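Local coordinates for tail spike protein gp49 (Pseudomonas phage LKA1, PDB 4RU4) that probably cleaves the O-specific polysaccharide of the Pseudomonas surface as a lyase, serving as the trimeric tailspike of the phage during entry into its host, at residues Y540-K550 with A563-S571; G517-S528 with N584-W595. One frame throughout, in Å; residues are numbered along the deposited sequence.

Contact 1: residues Y540-K550 with A563-S571; sequences YPKAPTVQVTK and AIANPTSAS
Val-548 spreads its two methyls over the alanine side of strand 563-565. CG1, anti to the backbone N (chi1 -170°), meets Ala-563 CB at 3.8 Å, while CG2 reaches Ile-564 O at 3.7 Å and also touches the methyl of Ala-565. That methyl fits between two valines, for Val-546 CG1, two residues back along the same strand, comes to Ala-565 CB at 4.2 Å. Val-546 CG2 meets Thr-568 CG2 at 4.1 Å, the two side chains lying alongside and pointing opposite ways. Thr-568 OG1 bonds Asp-552 of the second subunit. This half is largely buried and apolar. Its strands run antiparallel at 151° with no hydrogen bond between them; side chains pack on one another and on the Ile-564 carbonyl.

The loop half is partly exposed at Ala-543, Ser-569 and Ala-570, yet locally close-packed: Ala-570 CB lies 3.3 Å from Tyr-540 O, and Ala-543 rests on the Ser-569 backbone. Ala-570 O accepts a fairly straight bond from Tyr-540 N (3.0 Å, 162° at the hydrogen), the donor tilted from the carbonyl plane, and lies at the edge of the Tyr-540 ring. Pro-544 CB covers a face of that ring, and Pro-544 CD approaches Ser-569 O at 3.2 Å. Ser-569 OG takes up the N-H of Ser-571 in an ST turn and also bonds Gly-572 N. The solvent side is looser: Pro-567, after a cis peptide at the corner, is exposed, and Lys-542 takes little part, its NZ forming a salt bridge with Glu-601.

Strand 545-551 pairs with 590-600, and strand 562-568 with 572-578. Their meeting through valine and alanine side chains is that of two facing sheets in the β-sandwich of an Ig-like domain.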
loop_
_atom_site.group_PDB
_atom_site.type_symbol
_atom_site.label_atom_id
_atom_site.label_comp_id
_atom_site.label_asym_id
_atom_site.label_seq_id
_atom_site.Cartn_x
_atom_site.Cartn_y
_atom_site.Cartn_z
ATOM N N TYR B 540 3.475 -0.230 35.015
ATOM C CA TYR B 540 2.284 -0.964 34.581
ATOM C C TYR B 540 0.990 -0.334 35.130
ATOM O O TYR B 540 1.034 0.427 36.098
ATOM C CB TYR B 540 2.383 -2.441 35.021
ATOM C CG TYR B 540 3.464 -3.217 34.303
ATOM C CD1 TYR B 540 3.207 -3.815 33.063
ATOM C CD2 TYR B 540 4.747 -3.351 34.861
ATOM C CE1 TYR B 540 4.192 -4.517 32.388
ATOM C CE2 TYR B 540 5.760 -4.048 34.191
ATOM C CZ TYR B 540 5.463 -4.652 32.953
ATOM O OH TYR B 540 6.445 -5.354 32.279
ATOM N N PRO B 541 -0.169 -0.635 34.502
ATOM C CA PRO B 541 -1.430 -0.091 35.034
ATOM C C PRO B 541 -1.815 -0.670 36.386
ATOM O O PRO B 541 -2.589 -0.046 37.101
ATOM C CB PRO B 541 -2.485 -0.484 33.981
ATOM C CG PRO B 541 -1.711 -0.932 32.761
ATOM C CD PRO B 541 -0.356 -1.394 33.254
ATOM N N LYS B 542 -1.288 -1.844 36.732
ATOM C CA LYS B 542 -1.552 -2.478 38.027
ATOM C C LYS B 542 -0.395 -3.448 38.259
ATOM O O LYS B 542 0.441 -3.597 37.376
ATOM C CB LYS B 542 -2.884 -3.241 37.992
ATOM C CG LYS B 542 -2.959 -4.305 36.878
ATOM C CD LYS B 542 -4.404 -4.800 36.706
ATOM C CE LYS B 542 -4.463 -5.996 35.779
ATOM N NZ LYS B 542 -5.854 -6.567 35.735
ATOM N N ALA B 543 -0.326 -4.090 39.425
ATOM C CA ALA B 543 0.770 -5.034 39.687
ATOM C C ALA B 543 0.806 -6.095 38.597
ATOM O O ALA B 543 -0.203 -6.707 38.270
ATOM C CB ALA B 543 0.622 -5.679 41.026
ATOM N N PRO B 544 1.967 -6.263 37.976
ATOM C CA PRO B 544 2.050 -7.228 36.887
ATOM C C PRO B 544 2.211 -8.657 37.410
ATOM O O PRO B 544 2.422 -8.874 38.617
ATOM C CB PRO B 544 3.314 -6.786 36.152
ATOM C CG PRO B 544 4.184 -6.173 37.266
ATOM C CD PRO B 544 3.187 -5.441 38.110
ATOM N N THR B 545 2.061 -9.618 36.507
ATOM C CA THR B 545 2.336 -11.018 36.809
ATOM C C THR B 545 3.836 -11.219 36.773
ATOM O O THR B 545 4.460 -10.993 35.752
ATOM C CB THR B 545 1.626 -11.911 35.777
ATOM O OG1 THR B 545 0.222 -11.590 35.802
ATOM C CG2 THR B 545 1.787 -13.410 36.082
ATOM N N VAL B 546 4.408 -11.611 37.911
ATOM C CA VAL B 546 5.863 -11.670 38.091
ATOM C C VAL B 546 6.375 -13.108 38.260
ATOM O O VAL B 546 5.784 -13.894 39.021
ATOM C CB VAL B 546 6.249 -10.849 39.364
ATOM C CG1 VAL B 546 7.746 -10.988 39.693
ATOM C CG2 VAL B 546 5.859 -9.360 39.160
ATOM N N GLN B 547 7.458 -13.455 37.563
ATOM C CA GLN B 547 8.182 -14.708 37.837
ATOM C C GLN B 547 9.583 -14.429 38.344
ATOM O O GLN B 547 10.226 -13.465 37.923
ATOM C CB GLN B 547 8.270 -15.577 36.571
ATOM C CG GLN B 547 6.924 -15.772 35.876
ATOM C CD GLN B 547 5.960 -16.608 36.704
ATOM O OE1 GLN B 547 6.373 -17.406 37.549
ATOM N NE2 GLN B 547 4.668 -16.450 36.439
ATOM N N VAL B 548 10.053 -15.255 39.273
ATOM C CA VAL B 548 11.433 -15.188 39.708
ATOM C C VAL B 548 11.993 -16.613 39.807
ATOM O O VAL B 548 11.361 -17.493 40.391
ATOM C CB VAL B 548 11.578 -14.487 41.091
ATOM C CG1 VAL B 548 13.064 -14.219 41.398
ATOM C CG2 VAL B 548 10.775 -13.178 41.156
ATOM N N THR B 549 13.178 -16.821 39.252
ATOM C CA THR B 549 13.863 -18.102 39.343
ATOM C C THR B 549 15.328 -17.880 39.696
ATOM O O THR B 549 15.950 -16.935 39.208
ATOM C CB THR B 549 13.744 -18.879 37.998
ATOM O OG1 THR B 549 12.367 -19.214 37.762
ATOM C CG2 THR B 549 14.593 -20.152 37.997
ATOM N N LYS B 550 15.880 -18.736 40.560
ATOM C CA LYS B 550 17.308 -18.685 40.887
ATOM C C LYS B 550 18.109 -19.492 39.870
ATOM O O LYS B 550 17.748 -20.643 39.553
ATOM C CB LYS B 550 17.564 -19.262 42.290
ATOM C CG LYS B 550 19.017 -19.737 42.519
ATOM C CD LYS B 550 19.232 -20.137 43.974
ATOM C CE LYS B 550 20.369 -21.109 44.147
ATOM N NZ LYS B 550 20.900 -21.056 45.531
ATOM N N ALA B 563 13.085 -18.509 45.574
ATOM C CA ALA B 563 13.012 -17.216 44.927
ATOM C C ALA B 563 11.566 -16.729 44.894
ATOM O O ALA B 563 10.686 -17.440 44.407
ATOM C CB ALA B 563 13.555 -17.327 43.474
ATOM N N ILE B 564 11.346 -15.508 45.386
ATOM C CA ILE B 564 10.027 -14.871 45.422
ATOM C C ILE B 564 10.179 -13.392 45.105
ATOM O O ILE B 564 11.279 -12.919 44.838
ATOM C CB ILE B 564 9.369 -15.002 46.811
ATOM C CG1 ILE B 564 10.220 -14.271 47.863
ATOM C CG2 ILE B 564 9.187 -16.502 47.191
ATOM C CD1 ILE B 564 9.582 -14.215 49.296
ATOM N N ALA B 565 9.068 -12.668 45.102
ATOM C CA ALA B 565 9.122 -11.209 45.084
ATOM C C ALA B 565 8.160 -10.706 46.163
ATOM O O ALA B 565 6.990 -11.077 46.178
ATOM C CB ALA B 565 8.704 -10.674 43.739
ATOM N N ASN B 566 8.639 -9.858 47.050
ATOM C CA ASN B 566 7.771 -9.335 48.104
ATOM C C ASN B 566 8.348 -8.049 48.624
ATOM O O ASN B 566 9.417 -8.096 49.199
ATOM C CB ASN B 566 7.674 -10.324 49.285
ATOM C CG ASN B 566 6.678 -9.856 50.349
ATOM O OD1 ASN B 566 5.787 -9.045 50.058
ATOM N ND2 ASN B 566 6.794 -10.380 51.566
ATOM N N PRO B 567 7.661 -6.903 48.407
ATOM C CA PRO B 567 6.375 -6.833 47.678
ATOM C C PRO B 567 6.532 -6.727 46.156
ATOM O O PRO B 567 7.677 -6.723 45.662
ATOM C CB PRO B 567 5.780 -5.520 48.167
ATOM C CG PRO B 567 7.027 -4.629 48.371
ATOM C CD PRO B 567 8.052 -5.587 48.968
ATOM N N THR B 568 5.391 -6.664 45.452
ATOM C CA THR B 568 5.323 -6.277 44.055
ATOM C C THR B 568 4.339 -5.126 43.980
ATOM O O THR B 568 3.483 -4.960 44.860
ATOM C CB THR B 568 4.843 -7.425 43.098
ATOM O OG1 THR B 568 3.515 -7.822 43.445
ATOM C CG2 THR B 568 5.764 -8.670 43.175
ATOM N N SER B 569 4.470 -4.324 42.931
ATOM C CA SER B 569 3.545 -3.226 42.709
ATOM C C SER B 569 3.590 -2.930 41.234
ATOM O O SER B 569 4.291 -3.597 40.498
ATOM C CB SER B 569 3.986 -1.983 43.480
ATOM O OG SER B 569 5.194 -1.498 42.936
ATOM N N ALA B 570 2.863 -1.905 40.809
ATOM C CA ALA B 570 2.866 -1.504 39.410
ATOM C C ALA B 570 4.225 -0.989 38.948
ATOM O O ALA B 570 4.536 -1.037 37.756
ATOM C CB ALA B 570 1.780 -0.431 39.155
ATOM N N SER B 571 5.042 -0.494 39.875
ATOM C CA SER B 571 6.277 0.142 39.448
ATOM C C SER B 571 7.536 -0.664 39.732
ATOM O O SER B 571 8.615 -0.311 39.254
ATOM C CB SER B 571 6.406 1.518 40.107
ATOM O OG SER B 571 6.449 1.373 41.508
#

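Contact 2: residues G517-S528 with N584-W595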
loop_
_atom_site.group_PDB
_atom_site.type_symbol
_atom_site.label_atom_id
_atom_site.label_comp_id
_atom_site.label_asym_id
_atom_site.label_seq_id
_atom_site.Cartn_x
_atom_site.Cartn_y
_atom_site.Cartn_z
ATOM N N GLY B 517 15.109 -9.338 33.820
ATOM C CA GLY B 517 16.557 -9.225 33.907
ATOM C C GLY B 517 17.121 -10.237 34.879
ATOM O O GLY B 517 16.372 -11.066 35.446
ATOM N N ARG B 518 18.436 -10.183 35.067
ATOM C CA ARG B 518 19.142 -11.077 35.977
ATOM C C ARG B 518 19.816 -10.206 37.032
ATOM O O ARG B 518 20.668 -9.380 36.704
ATOM C CB ARG B 518 20.182 -11.928 35.226
ATOM C CG ARG B 518 19.569 -12.853 34.147
ATOM C CD ARG B 518 20.578 -13.316 33.106
ATOM N NE ARG B 518 21.760 -13.958 33.683
ATOM C CZ ARG B 518 21.911 -15.270 33.834
ATOM N NH1 ARG B 518 20.942 -16.103 33.469
ATOM N NH2 ARG B 518 23.035 -15.754 34.360
ATOM N N VAL B 519 19.413 -10.384 38.291
ATOM C CA VAL B 519 19.966 -9.609 39.402
ATOM C C VAL B 519 20.782 -10.492 40.348
ATOM O O VAL B 519 20.277 -11.481 40.883
ATOM C CB VAL B 519 18.842 -8.884 40.184
ATOM C CG1 VAL B 519 19.412 -8.189 41.441
ATOM C CG2 VAL B 519 18.122 -7.889 39.276
ATOM N N GLN B 520 22.052 -10.150 40.538
ATOM C CA GLN B 520 22.902 -10.962 41.389
ATOM C C GLN B 520 22.621 -10.660 42.860
ATOM O O GLN B 520 22.463 -9.494 43.237
ATOM C CB GLN B 520 24.378 -10.734 41.079
ATOM C CG GLN B 520 25.286 -11.523 41.985
ATOM C CD GLN B 520 26.715 -11.441 41.552
ATOM O OE1 GLN B 520 27.136 -12.143 40.639
ATOM N NE2 GLN B 520 27.466 -10.563 42.180
ATOM N N VAL B 521 22.533 -11.704 43.687
ATOM C CA VAL B 521 22.477 -11.535 45.141
ATOM C C VAL B 521 23.518 -12.444 45.797
ATOM O O VAL B 521 23.796 -13.516 45.307
ATOM C CB VAL B 521 21.077 -11.830 45.749
ATOM C CG1 VAL B 521 20.015 -10.883 45.167
ATOM C CG2 VAL B 521 20.663 -13.308 45.547
ATOM N N THR B 522 24.084 -11.996 46.906
ATOM C CA THR B 522 25.021 -12.815 47.667
ATOM C C THR B 522 24.408 -13.125 49.026
ATOM O O THR B 522 23.969 -12.214 49.757
ATOM C CB THR B 522 26.354 -12.087 47.853
ATOM O OG1 THR B 522 26.871 -11.733 46.561
ATOM C CG2 THR B 522 27.368 -12.974 48.604
ATOM N N THR B 523 24.342 -14.410 49.354
ATOM C CA THR B 523 23.823 -14.809 50.653
ATOM C C THR B 523 24.735 -14.339 51.808
ATOM O O THR B 523 25.920 -14.054 51.618
ATOM C CB THR B 523 23.590 -16.329 50.715
ATOM O OG1 THR B 523 24.797 -17.022 50.367
ATOM C CG2 THR B 523 22.474 -16.719 49.737
ATOM N N ALA B 524 24.157 -14.211 52.995
ATOM C CA ALA B 524 24.946 -13.939 54.199
ATOM C C ALA B 524 24.757 -15.096 55.167
ATOM O O ALA B 524 23.649 -15.619 55.283
ATOM C CB ALA B 524 24.503 -12.626 54.851
ATOM N N THR B 525 25.826 -15.488 55.859
ATOM C CA THR B 525 25.766 -16.647 56.729
ATOM C C THR B 525 24.967 -16.399 57.999
ATOM O O THR B 525 24.678 -17.343 58.738
ATOM C CB THR B 525 27.162 -17.196 57.109
ATOM O OG1 THR B 525 27.876 -16.213 57.868
ATOM C CG2 THR B 525 27.954 -17.566 55.856
ATOM N N ASN B 526 24.586 -15.142 58.242
ATOM C CA ASN B 526 23.833 -14.818 59.452
ATOM C C ASN B 526 22.361 -14.465 59.158
ATOM O O ASN B 526 21.699 -13.854 59.985
ATOM C CB ASN B 526 24.524 -13.668 60.212
ATOM C CG ASN B 526 24.626 -12.394 59.377
ATOM O OD1 ASN B 526 24.061 -12.295 58.274
ATOM N ND2 ASN B 526 25.339 -11.409 59.902
ATOM N N ALA B 527 21.864 -14.822 57.971
ATOM C CA ALA B 527 20.458 -14.591 57.642
ATOM C C ALA B 527 19.918 -15.717 56.769
ATOM O O ALA B 527 20.695 -16.440 56.133
ATOM C CB ALA B 527 20.278 -13.230 56.945
ATOM N N SER B 528 18.594 -15.852 56.730
ATOM C CA SER B 528 17.964 -16.929 55.970
ATOM C C SER B 528 17.445 -16.376 54.651
ATOM O O SER B 528 16.710 -17.053 53.924
ATOM C CB SER B 528 16.803 -17.534 56.762
ATOM O OG SER B 528 15.709 -16.637 56.789
ATOM N N ASN B 584 19.422 -20.128 58.679
ATOM C CA ASN B 584 20.403 -19.300 57.988
ATOM C C ASN B 584 21.147 -20.051 56.898
ATOM O O ASN B 584 21.474 -21.212 57.073
ATOM C CB ASN B 584 21.432 -18.754 58.975
ATOM C CG ASN B 584 20.848 -17.725 59.929
ATOM O OD1 ASN B 584 19.802 -17.135 59.666
ATOM N ND2 ASN B 584 21.527 -17.510 61.045
ATOM N N PHE B 585 21.423 -19.381 55.778
ATOM C CA PHE B 585 22.392 -19.878 54.811
ATOM C C PHE B 585 23.748 -20.098 55.513
ATOM O O PHE B 585 24.148 -19.323 56.397
ATOM C CB PHE B 585 22.572 -18.869 53.679
ATOM C CG PHE B 585 21.433 -18.829 52.703
ATOM C CD1 PHE B 585 21.298 -19.815 51.724
ATOM C CD2 PHE B 585 20.514 -17.788 52.742
ATOM C CE1 PHE B 585 20.242 -19.764 50.810
ATOM C CE2 PHE B 585 19.461 -17.730 51.837
ATOM C CZ PHE B 585 19.338 -18.707 50.865
ATOM N N SER B 586 24.460 -21.145 55.129
ATOM C CA SER B 586 25.726 -21.455 55.793
ATOM C C SER B 586 26.965 -20.976 55.017
ATOM O O SER B 586 28.077 -21.003 55.555
ATOM C CB SER B 586 25.824 -22.956 56.106
ATOM O OG SER B 586 25.889 -23.740 54.918
ATOM N N SER B 587 26.766 -20.537 53.769
ATOM C CA SER B 587 27.831 -19.972 52.924
ATOM C C SER B 587 27.409 -18.629 52.323
ATOM O O SER B 587 26.236 -18.429 52.040
ATOM C CB SER B 587 28.148 -20.907 51.754
ATOM O OG SER B 587 28.680 -22.121 52.234
ATOM N N ALA B 588 28.368 -17.727 52.120
ATOM C CA ALA B 588 28.109 -16.467 51.420
ATOM C C ALA B 588 28.563 -16.589 49.969
ATOM O O ALA B 588 29.765 -16.497 49.683
ATOM C CB ALA B 588 28.850 -15.318 52.119
ATOM N N VAL B 589 27.610 -16.803 49.055
ATOM C CA VAL B 589 27.914 -17.030 47.633
ATOM C C VAL B 589 26.919 -16.334 46.721
ATOM O O VAL B 589 25.815 -15.985 47.137
ATOM C CB VAL B 589 27.923 -18.540 47.256
ATOM C CG1 VAL B 589 29.060 -19.291 48.009
ATOM C CG2 VAL B 589 26.597 -19.174 47.558
ATOM N N THR B 590 27.297 -16.160 45.461
ATOM C CA THR B 590 26.440 -15.460 44.523
ATOM C C THR B 590 25.327 -16.356 43.988
ATOM O O THR B 590 25.467 -17.566 43.940
ATOM C CB THR B 590 27.247 -14.940 43.340
ATOM O OG1 THR B 590 27.893 -16.048 42.698
ATOM C CG2 THR B 590 28.313 -13.955 43.849
ATOM N N ASN B 591 24.222 -15.727 43.610
ATOM C CA ASN B 591 23.086 -16.374 42.979
ATOM C C ASN B 591 22.538 -15.364 41.987
ATOM O O ASN B 591 22.612 -14.157 42.235
ATOM C CB ASN B 591 21.985 -16.673 43.999
ATOM C CG ASN B 591 22.488 -17.449 45.203
ATOM O OD1 ASN B 591 22.256 -18.657 45.325
ATOM N ND2 ASN B 591 23.180 -16.752 46.109
ATOM N N GLN B 592 21.977 -15.830 40.874
ATOM C CA GLN B 592 21.330 -14.925 39.928
ATOM C C GLN B 592 19.813 -15.059 40.049
ATOM O O GLN B 592 19.265 -16.137 39.774
ATOM C CB GLN B 592 21.760 -15.249 38.483
ATOM C CG GLN B 592 23.240 -15.082 38.200
ATOM C CD GLN B 592 23.706 -13.630 38.313
ATOM O OE1 GLN B 592 22.913 -12.710 38.233
ATOM N NE2 GLN B 592 24.986 -13.434 38.505
ATOM N N LEU B 593 19.144 -13.987 40.469
ATOM C CA LEU B 593 17.690 -13.953 40.492
ATOM C C LEU B 593 17.178 -13.460 39.125
ATOM O O LEU B 593 17.358 -12.298 38.765
ATOM C CB LEU B 593 17.165 -13.084 41.655
ATOM C CG LEU B 593 17.609 -13.581 43.045
ATOM C CD1 LEU B 593 16.837 -12.854 44.172
ATOM C CD2 LEU B 593 17.432 -15.100 43.151
ATOM N N ASN B 594 16.612 -14.380 38.353
ATOM C CA ASN B 594 16.081 -14.097 37.016
ATOM C C ASN B 594 14.610 -13.710 37.159
ATOM O O ASN B 594 13.771 -14.542 37.540
ATOM C CB ASN B 594 16.139 -15.358 36.142
ATOM C CG ASN B 594 17.558 -15.765 35.745
ATOM O OD1 ASN B 594 17.828 -15.974 34.566
ATOM N ND2 ASN B 594 18.466 -15.887 36.730
ATOM N N TRP B 595 14.283 -12.454 36.886
ATOM C CA TRP B 595 12.925 -11.973 37.163
ATOM C C TRP B 595 12.308 -11.489 35.879
ATOM O O TRP B 595 13.022 -11.092 34.932
ATOM C CB TRP B 595 12.961 -10.820 38.195
ATOM C CG TRP B 595 13.560 -9.557 37.601
ATOM C CD1 TRP B 595 14.883 -9.227 37.576
ATOM C CD2 TRP B 595 12.866 -8.493 36.929
ATOM N NE1 TRP B 595 15.066 -8.020 36.934
ATOM C CE2 TRP B 595 13.845 -7.549 36.520
ATOM C CE3 TRP B 595 11.518 -8.255 36.615
ATOM C CZ2 TRP B 595 13.521 -6.369 35.835
ATOM C CZ3 TRP B 595 11.187 -7.087 35.928
ATOM C CH2 TRP B 595 12.198 -6.152 35.542
HETATM O O HOH W 1 23.284 -10.378 36.865
HETATM O O HOH W 2 23.982 -19.001 61.705
#
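Thr-523 OG1 is gripped twice by the loop leading into strand 590-595: it donates to Ser-587 O at 2.6 Å and accepts from Val-589 N at 3.1 Å (167° at the hydrogen). With Thr-523 N bonded to Val-589 O, this prolongs an antiparallel β-ladder of the Ig-like domain, in which Gly-517, Val-519 and Val-521 form hydrogen-bonded pairs with Trp-595, Leu-593 and Asn-591. Placing OG1 between the backbone N and carbonyl carbon (chi1 55°) turns Thr-523 CG2 onto the Phe-585 ring, a CH-pi contact 3.6 Å from the centroid and 4° off the normal. Val-521 CG1 packs on Leu-593 CD1 on the buried face.

On the opposite face Arg-518 and Asn-594 run side by side in the same direction, the guanidinium nearly perpendicular to the amide. Asn-594 OD1 accepts from Val-546 N of the third subunit. Arg-518 NH2 makes a salt bridge with Asp-552, and NH1 bonds Thr-568 OG1 and Pro-544 O of the third subunit. A water joins Arg-518 O to Gln-592 OE1, donating to both. At the far end of the ladder, Gly-517 N lies over a face of the Trp-595 indole, 3.3 Å above its plane and displaced toward the rim.

Overall arrangement
Both contacts belong to the C-terminal Ig-like domain and share one sheet, since strands 545-551 and 590-600 are neighbours in it: Thr-549 O lies 2.8 Å from Asn-594 N, a probable hydrogen bond. Contact 2 is made within that sheet and runs on into the loops at its end. It therefore relies on backbone bonds, and its faces range from buried leucine and tryptophan to exposed glutamine and threonine. Contact 1, whose residues are the more buried in the assembly, packs mainly valine and alanine between the sheets, with one backbone bond in its loop half. Lys-550 NZ probably bonds Asn-591 OD1. Contact 1 lies chiefly against the second subunit and also meets the third; contact 2 meets mainly the third.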